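Putative uncharacterized protein (PDB 4GNX) is probably the small, OB-fold subunit of replication protein A, the heterotrimer that binds single-stranded DNA, and probably serves mainly in its assembly. Local coordinates at residues A[16-30]-A[55-69]. Sequence-based numbering, arbitrary orientation.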
ATOM      1  N   TYR A  16       9.290 -10.159 -29.835  1.00 38.84           N
ATOM      2  CA  TYR A  16       8.122  -9.703 -30.577  1.00 36.88           C
ATOM      3  C   TYR A  16       8.429  -9.217 -32.002  1.00 38.20           C
ATOM      4  O   TYR A  16       7.786  -8.310 -32.507  1.00 37.61           O
ATOM      5  CB  TYR A  16       7.340  -8.647 -29.783  1.00 32.72           C
ATOM      6  CG  TYR A  16       6.840  -9.117 -28.424  1.00 31.23           C
ATOM      7  CD1 TYR A  16       7.607  -8.930 -27.280  1.00 30.36           C
ATOM      8  CD2 TYR A  16       5.599  -9.733 -28.288  1.00 30.89           C
ATOM      9  CE1 TYR A  16       7.161  -9.361 -26.046  1.00 29.37           C
ATOM     10  CE2 TYR A  16       5.142 -10.164 -27.066  1.00 29.77           C
ATOM     11  CZ  TYR A  16       5.925  -9.970 -25.950  1.00 29.26           C
ATOM     12  OH  TYR A  16       5.469 -10.386 -24.716  1.00 28.86           O
ATOM     13  N   VAL A  17       9.390  -9.816 -32.676  1.00 40.69           N
ATOM     14  CA  VAL A  17       9.610  -9.380 -34.037  1.00 42.90           C
ATOM     15  C   VAL A  17       8.330  -9.572 -34.869  1.00 44.04           C
ATOM     16  O   VAL A  17       7.701 -10.638 -34.841  1.00 45.62           O
ATOM     17  CB  VAL A  17      10.843 -10.048 -34.666  1.00 46.57           C
ATOM     18  CG1 VAL A  17      10.956  -9.662 -36.118  1.00 49.35           C
ATOM     19  CG2 VAL A  17      12.094  -9.628 -33.914  1.00 45.63           C
ATOM     20  N   GLY A  18       7.929  -8.508 -35.560  1.00 43.54           N
ATOM     21  CA  GLY A  18       6.717  -8.504 -36.370  1.00 45.41           C
ATOM     22  C   GLY A  18       5.417  -8.300 -35.606  1.00 43.81           C
ATOM     23  O   GLY A  18       4.335  -8.415 -36.172  1.00 45.84           O
ATOM     24  N   GLN A  19       5.507  -7.992 -34.325  1.00 40.87           N
ATOM     25  CA  GLN A  19       4.311  -7.850 -33.510  1.00 39.85           C
ATOM     26  C   GLN A  19       4.168  -6.443 -32.971  1.00 36.81           C
ATOM     27  O   GLN A  19       5.140  -5.689 -32.871  1.00 35.74           O
ATOM     28  CB  GLN A  19       4.328  -8.823 -32.344  1.00 40.48           C
ATOM     29  CG  GLN A  19       4.558 -10.266 -32.718  1.00 44.53           C
ATOM     30  CD  GLN A  19       3.259 -10.992 -32.882  1.00 48.52           C
ATOM     31  OE1 GLN A  19       2.658 -10.993 -33.970  1.00 53.15           O
ATOM     32  NE2 GLN A  19       2.811 -11.632 -31.804  1.00 47.97           N
ATOM     33  N   THR A  20       2.939  -6.101 -32.624  1.00 36.44           N
ATOM     34  CA  THR A  20       2.632  -4.775 -32.158  1.00 35.04           C
ATOM     35  C   THR A  20       2.858  -4.729 -30.679  1.00 32.95           C
ATOM     36  O   THR A  20       2.246  -5.494 -29.945  1.00 34.08           O
ATOM     37  CB  THR A  20       1.179  -4.436 -32.450  1.00 35.97           C
ATOM     38  OG1 THR A  20       1.023  -4.324 -33.866  1.00 38.62           O
ATOM     39  CG2 THR A  20       0.818  -3.125 -31.810  1.00 34.53           C
ATOM     40  N   VAL A  21       3.742  -3.849 -30.240  1.00 30.97           N
ATOM     41  CA  VAL A  21       3.960  -3.703 -28.818  1.00 29.82           C
ATOM     42  C   VAL A  21       3.606  -2.306 -28.307  1.00 29.97           C
ATOM     43  O   VAL A  21       3.189  -1.412 -29.072  1.00 31.50           O
ATOM     44  CB  VAL A  21       5.411  -4.016 -28.440  1.00 29.38           C
ATOM     45  CG1 VAL A  21       5.777  -5.445 -28.827  1.00 30.31           C
ATOM     46  CG2 VAL A  21       6.344  -2.994 -29.063  1.00 29.41           C
ATOM     47  N   ARG A  22       3.790  -2.122 -27.008  1.00 28.51           N
ATOM     48  CA  ARG A  22       3.579  -0.841 -26.379  1.00 27.81           C
ATOM     49  C   ARG A  22       4.794  -0.578 -25.524  1.00 26.75           C
ATOM     50  O   ARG A  22       5.238  -1.463 -24.806  1.00 27.17           O
ATOM     51  CB  ARG A  22       2.335  -0.916 -25.526  1.00 27.90           C
ATOM     52  CG  ARG A  22       1.901   0.411 -24.952  1.00 29.90           C
ATOM     53  CD  ARG A  22       0.401   0.387 -24.653  1.00 31.46           C
ATOM     54  NE  ARG A  22      -0.379   0.551 -25.879  1.00 32.42           N
ATOM     55  CZ  ARG A  22      -1.685   0.347 -25.965  1.00 34.02           C
ATOM     56  NH1 ARG A  22      -2.357  -0.028 -24.895  1.00 34.27           N
ATOM     57  NH2 ARG A  22      -2.318   0.509 -27.124  1.00 36.60           N
ATOM     58  N   ILE A  23       5.355   0.621 -25.610  1.00 26.82           N
ATOM     59  CA  ILE A  23       6.596   0.930 -24.880  1.00 26.70           C
ATOM     60  C   ILE A  23       6.640   2.393 -24.422  1.00 27.04           C
ATOM     61  O   ILE A  23       6.203   3.296 -25.160  1.00 28.77           O
ATOM     62  CB  ILE A  23       7.860   0.515 -25.679  1.00 27.57           C
ATOM     63  CG1 ILE A  23       9.122   0.963 -24.971  1.00 29.87           C
ATOM     64  CG2 ILE A  23       7.893   1.157 -27.043  1.00 28.92           C
ATOM     65  CD1 ILE A  23      10.316   0.063 -25.216  1.00 31.78           C
ATOM     66  N   VAL A  24       7.151   2.606 -23.206  1.00 26.03           N
ATOM     67  CA  VAL A  24       7.228   3.932 -22.598  1.00 27.24           C
ATOM     68  C   VAL A  24       8.671   4.364 -22.407  1.00 28.51           C
ATOM     69  O   VAL A  24       9.518   3.584 -21.989  1.00 29.15           O
ATOM     70  CB  VAL A  24       6.552   3.976 -21.209  1.00 27.53           C
ATOM     71  CG1 VAL A  24       6.565   5.396 -20.657  1.00 29.60           C
ATOM     72  CG2 VAL A  24       5.112   3.485 -21.277  1.00 26.87           C
ATOM     73  N   GLY A  25       8.956   5.620 -22.680  1.00 30.15           N
ATOM     74  CA  GLY A  25      10.305   6.095 -22.484  1.00 33.00           C
ATOM     75  C   GLY A  25      10.425   7.587 -22.479  1.00 35.55           C
ATOM     76  O   GLY A  25       9.499   8.290 -22.883  1.00 35.58           O
ATOM     77  N   LYS A  26      11.571   8.045 -21.992  1.00 38.84           N
ATOM     78  CA  LYS A  26      11.938   9.454 -21.944  1.00 43.98           C
ATOM     79  C   LYS A  26      12.569   9.819 -23.280  1.00 46.18           C
ATOM     80  O   LYS A  26      13.433   9.108 -23.785  1.00 45.91           O
ATOM     81  CB  LYS A  26      12.954   9.686 -20.822  1.00 47.26           C
ATOM     82  CG  LYS A  26      12.924  11.053 -20.154  1.00 51.27           C
ATOM     83  CD  LYS A  26      13.766  12.080 -20.879  1.00 55.29           C
ATOM     84  CE  LYS A  26      14.109  13.238 -19.964  1.00 60.48           C
ATOM     85  NZ  LYS A  26      14.816  14.321 -20.721  1.00 65.04           N
ATOM     86  N   VAL A  27      12.114  10.923 -23.859  1.00 49.65           N
ATOM     87  CA  VAL A  27      12.613  11.382 -25.153  1.00 51.94           C
ATOM     88  C   VAL A  27      14.021  11.929 -24.997  1.00 56.82           C
ATOM     89  O   VAL A  27      14.259  12.863 -24.228  1.00 60.57           O
ATOM     90  CB  VAL A  27      11.696  12.451 -25.780  1.00 53.02           C
ATOM     91  CG1 VAL A  27      12.275  12.952 -27.091  1.00 54.56           C
ATOM     92  CG2 VAL A  27      10.307  11.877 -26.011  1.00 51.16           C
ATOM     93  N   HIS A  28      14.950  11.325 -25.729  1.00 58.97           N
ATOM     94  CA  HIS A  28      16.357  11.718 -25.697  1.00 63.33           C
ATOM     95  C   HIS A  28      16.622  12.722 -26.783  1.00 64.40           C
ATOM     96  O   HIS A  28      17.063  13.836 -26.526  1.00 68.23           O
ATOM     97  CB  HIS A  28      17.242  10.485 -25.870  1.00 65.57           C
ATOM     98  CG  HIS A  28      18.498  10.513 -25.035  1.00 72.05           C
ATOM     99  ND1 HIS A  28      19.618  11.165 -25.427  1.00 76.60           N
ATOM    100  CD2 HIS A  28      18.786   9.938 -23.794  1.00 74.27           C
ATOM    101  CE1 HIS A  28      20.569  11.023 -24.486  1.00 81.32           C
ATOM    102  NE2 HIS A  28      20.059  10.271 -23.485  1.00 80.42           N
ATOM    103  N   LYS A  29      16.326  12.329 -28.013  1.00 62.08           N
ATOM    104  CA  LYS A  29      16.553  13.166 -29.174  1.00 64.55           C
ATOM    105  C   LYS A  29      15.444  12.915 -30.203  1.00 60.73           C
ATOM    106  O   LYS A  29      14.805  11.860 -30.193  1.00 58.09           O
ATOM    107  CB  LYS A  29      17.938  12.874 -29.764  1.00 67.81           C
ATOM    108  CG  LYS A  29      18.374  13.858 -30.827  1.00 73.34           C
ATOM    109  CD  LYS A  29      19.878  13.831 -31.049  1.00 79.83           C
ATOM    110  CE  LYS A  29      20.325  12.645 -31.890  1.00 80.25           C
ATOM    111  NZ  LYS A  29      21.801  12.452 -31.814  1.00 85.15           N
ATOM    112  N   VAL A  30      15.184  13.901 -31.056  1.00 60.53           N
ATOM    113  CA  VAL A  30      14.308  13.702 -32.198  1.00 58.09           C
ATOM    114  C   VAL A  30      15.034  14.170 -33.455  1.00 60.83           C
ATOM    115  O   VAL A  30      15.401  15.339 -33.572  1.00 64.69           O
ATOM    116  CB  VAL A  30      12.956  14.426 -32.050  1.00 57.57           C
ATOM    117  CG1 VAL A  30      12.072  14.161 -33.259  1.00 56.87           C
ATOM    118  CG2 VAL A  30      12.237  13.983 -30.791  1.00 54.94           C
ATOM    119  N   VAL A  55       6.053  15.096 -30.974  1.00 84.96           N
ATOM    120  CA  VAL A  55       6.861  14.470 -29.927  1.00 81.12           C
ATOM    121  C   VAL A  55       7.974  15.392 -29.411  1.00 82.33           C
ATOM    122  O   VAL A  55       8.244  15.439 -28.215  1.00 82.71           O
ATOM    123  CB  VAL A  55       7.452  13.123 -30.425  1.00 80.21           C
ATOM    124  CG1 VAL A  55       8.503  12.585 -29.472  1.00 79.42           C
ATOM    125  CG2 VAL A  55       6.358  12.083 -30.624  1.00 77.47           C
ATOM    126  N   SER A  56       8.598  16.143 -30.313  1.00 84.81           N
ATOM    127  CA  SER A  56       9.661  17.084 -29.949  1.00 87.08           C
ATOM    128  C   SER A  56       9.418  17.831 -28.619  1.00 89.00           C
ATOM    129  O   SER A  56      10.331  17.947 -27.797  1.00 92.10           O
ATOM    130  CB  SER A  56       9.945  18.068 -31.100  1.00 89.57           C
ATOM    131  OG  SER A  56       8.747  18.539 -31.696  1.00 90.98           O
ATOM    132  N   SER A  57       8.194  18.305 -28.396  1.00 86.33           N
ATOM    133  CA  SER A  57       7.909  19.141 -27.231  1.00 86.11           C
ATOM    134  C   SER A  57       7.292  18.364 -26.062  1.00 80.75           C
ATOM    135  O   SER A  57       6.395  18.869 -25.373  1.00 83.11           O
ATOM    136  CB  SER A  57       7.039  20.334 -27.635  1.00 90.65           C
ATOM    137  OG  SER A  57       5.896  19.898 -28.348  1.00 90.07           O
ATOM    138  N   SER A  58       7.792  17.149 -25.823  1.00 72.60           N
ATOM    139  CA  SER A  58       7.259  16.287 -24.754  1.00 67.15           C
ATOM    140  C   SER A  58       8.301  15.348 -24.135  1.00 62.84           C
ATOM    141  O   SER A  58       9.208  14.882 -24.815  1.00 62.68           O
ATOM    142  CB  SER A  58       6.078  15.474 -25.273  1.00 63.50           C
ATOM    143  OG  SER A  58       6.520  14.313 -25.931  1.00 57.87           O
ATOM    144  N   THR A  59       8.155  15.046 -22.851  1.00 60.02           N
ATOM    145  CA  THR A  59       9.253  14.440 -22.119  1.00 57.86           C
ATOM    146  C   THR A  59       9.166  12.912 -22.145  1.00 51.35           C
ATOM    147  O   THR A  59      10.086  12.237 -22.612  1.00 49.14           O
ATOM    148  CB  THR A  59       9.351  14.981 -20.674  1.00 61.91           C
ATOM    149  OG1 THR A  59       8.800  16.304 -20.601  1.00 66.09           O
ATOM    150  CG2 THR A  59      10.796  15.017 -20.213  1.00 64.81           C
ATOM    151  N   PHE A  60       8.064  12.370 -21.649  1.00 47.22           N
ATOM    152  CA  PHE A  60       7.864  10.937 -21.727  1.00 41.47           C
ATOM    153  C   PHE A  60       6.755  10.641 -22.674  1.00 38.58           C
ATOM    154  O   PHE A  60       5.788  11.380 -22.764  1.00 39.35           O
ATOM    155  CB  PHE A  60       7.529  10.337 -20.386  1.00 39.98           C
ATOM    156  CG  PHE A  60       8.600  10.512 -19.361  1.00 42.03           C
ATOM    157  CD1 PHE A  60       8.745  11.722 -18.677  1.00 45.59           C
ATOM    158  CD2 PHE A  60       9.450   9.464 -19.051  1.00 40.19           C
ATOM    159  CE1 PHE A  60       9.720  11.885 -17.712  1.00 47.46           C
ATOM    160  CE2 PHE A  60      10.422   9.617 -18.077  1.00 42.31           C
ATOM    161  CZ  PHE A  60      10.560  10.831 -17.411  1.00 45.98           C
ATOM    162  N   VAL A  61       6.891   9.524 -23.363  1.00 35.97           N
ATOM    163  CA  VAL A  61       5.959   9.188 -24.407  1.00 35.18           C
ATOM    164  C   VAL A  61       5.579   7.706 -24.349  1.00 32.14           C
ATOM    165  O   VAL A  61       6.376   6.884 -23.884  1.00 31.22           O
ATOM    166  CB  VAL A  61       6.595   9.563 -25.745  1.00 36.41           C
ATOM    167  CG1 VAL A  61       7.729   8.604 -26.076  1.00 35.16           C
ATOM    168  CG2 VAL A  61       5.552   9.592 -26.834  1.00 37.48           C
ATOM    169  N   GLU A  62       4.359   7.365 -24.768  1.00 31.73           N
ATOM    170  CA  GLU A  62       3.970   5.942 -24.900  1.00 30.14           C
ATOM    171  C   GLU A  62       3.687   5.621 -26.347  1.00 29.22           C
ATOM    172  O   GLU A  62       2.768   6.182 -26.944  1.00 30.11           O
ATOM    173  CB  GLU A  62       2.750   5.558 -24.041  1.00 30.64           C
ATOM    174  CG  GLU A  62       2.449   4.060 -24.061  1.00 30.27           C
ATOM    175  CD  GLU A  62       1.087   3.694 -23.468  1.00 33.09           C
ATOM    176  OE1 GLU A  62       0.073   3.695 -24.214  1.00 34.86           O
ATOM    177  OE2 GLU A  62       1.007   3.378 -22.250  1.00 33.74           O
ATOM    178  N   VAL A  63       4.474   4.710 -26.908  1.00 28.03           N
ATOM    179  CA  VAL A  63       4.304   4.362 -28.327  1.00 28.80           C
ATOM    180  C   VAL A  63       3.648   3.020 -28.486  1.00 27.71           C
ATOM    181  O   VAL A  63       4.073   2.055 -27.844  1.00 26.88           O
ATOM    182  CB  VAL A  63       5.640   4.264 -29.066  1.00 28.46           C
ATOM    183  CG1 VAL A  63       5.395   3.788 -30.487  1.00 28.85           C
ATOM    184  CG2 VAL A  63       6.361   5.596 -29.011  1.00 29.60           C
ATOM    185  N   THR A  64       2.622   2.959 -29.320  1.00 28.32           N
ATOM    186  CA  THR A  64       2.152   1.674 -29.789  1.00 29.30           C
ATOM    187  C   THR A  64       2.779   1.510 -31.156  1.00 31.13           C
ATOM    188  O   THR A  64       2.600   2.355 -32.043  1.00 33.48           O
ATOM    189  CB  THR A  64       0.610   1.549 -29.839  1.00 30.57           C
ATOM    190  OG1 THR A  64       0.051   1.772 -28.538  1.00 30.17           O
ATOM    191  CG2 THR A  64       0.207   0.169 -30.252  1.00 30.73           C
ATOM    192  N   GLY A  65       3.543   0.441 -31.322  1.00 30.77           N
ATOM    193  CA  GLY A  65       4.252   0.250 -32.574  1.00 33.34           C
ATOM    194  C   GLY A  65       4.556  -1.185 -32.879  1.00 34.68           C
ATOM    195  O   GLY A  65       4.386  -2.063 -32.033  1.00 34.99           O
ATOM    196  N   LYS A  66       5.016  -1.420 -34.093  1.00 36.53           N
ATOM    197  CA  LYS A  66       5.310  -2.755 -34.554  1.00 38.75           C
ATOM    198  C   LYS A  66       6.824  -2.914 -34.601  1.00 40.81           C
ATOM    199  O   LYS A  66       7.525  -2.072 -35.184  1.00 41.76           O
ATOM    200  CB  LYS A  66       4.653  -2.950 -35.913  1.00 41.36           C
ATOM    201  CG  LYS A  66       5.382  -3.805 -36.926  1.00 44.25           C
ATOM    202  CD  LYS A  66       4.581  -5.038 -37.283  1.00 46.61           C
ATOM    203  CE  LYS A  66       4.994  -5.551 -38.650  1.00 50.98           C
ATOM    204  NZ  LYS A  66       4.085  -5.025 -39.697  1.00 54.22           N
ATOM    205  N   VAL A  67       7.325  -3.977 -33.965  1.00 41.52           N
ATOM    206  CA  VAL A  67       8.764  -4.243 -33.908  1.00 44.32           C
ATOM    207  C   VAL A  67       9.326  -4.669 -35.279  1.00 50.64           C
ATOM    208  O   VAL A  67       8.805  -5.602 -35.893  1.00 53.41           O
ATOM    209  CB  VAL A  67       9.087  -5.329 -32.864  1.00 42.62           C
ATOM    210  CG1 VAL A  67      10.579  -5.422 -32.622  1.00 43.39           C
ATOM    211  CG2 VAL A  67       8.400  -5.034 -31.554  1.00 39.04           C
ATOM    212  N   SER A  68      10.386  -3.999 -35.747  1.00 54.78           N
ATOM    213  CA  SER A  68      10.962  -4.277 -37.071  1.00 61.54           C
ATOM    214  C   SER A  68      12.074  -5.300 -37.034  1.00 68.13           C
ATOM    215  O   SER A  68      12.935  -5.239 -36.152  1.00 69.37           O
ATOM    216  CB  SER A  68      11.520  -3.004 -37.696  1.00 62.08           C
ATOM    217  OG  SER A  68      10.509  -2.035 -37.839  1.00 60.91           O
ATOM    218  N   ASP A  69      12.071  -6.205 -38.018  1.00 76.06           N
ATOM    219  CA  ASP A  69      13.116  -7.245 -38.173  1.00 84.10           C
ATOM    220  C   ASP A  69      14.494  -6.763 -38.691  1.00 94.74           C
ATOM    221  O   ASP A  69      14.846  -6.917 -39.876  1.00 96.12           O
ATOM    222  CB  ASP A  69      12.616  -8.472 -38.965  1.00 85.25           C
ATOM    223  CG  ASP A  69      11.572  -8.124 -40.010  1.00 86.07           C
ATOM    224  OD1 ASP A  69      11.574  -8.760 -41.088  1.00 90.22           O
ATOM    225  OD2 ASP A  69      10.742  -7.228 -39.755  1.00 82.71           O
TER
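R22 and T64 face each other as a non-hydrogen-bonded pair in the antiparallel strands 20-30 and 60-68. R22 extends away from its backbone N (chi1 -173°), then bends at chi3 to bring its guanidinium edge-on to the threonine; NE and NH2 both donate, within its plane, to T64 OG1 at 3.0 Å each. The E62 carboxylate lies parallel to the guanidinium but displaced from its plane, OE1 3.6 Å from R22 NE, attracting by charge with no N-H aimed at it, while R22 CG and CD pack on E62 CG and CD. E60 of a neighbouring subunit forms a salt bridge with R22 NH1, and Y90 and Y117 of that subunit hydrogen-bond E62 OE1 and OE2. The opposite face is apolar and packed: V21, I23, V61 and V63 line the barrel interior, and V21 CG1 meets V67 CG2 at 3.8 Å. Paired backbone bonds join V21 with G65, I23 with V63 and G25 with V61. Exposed K26 still packs firmly, CG over one F60 ring face, 3.8 Å from its centroid. Only the solvent-side fringe is looser, where V17 touches poorly ordered D69. Strand pairing thus builds the barrel, while charges met from both subunits would fix the arginine's orientation at the interface.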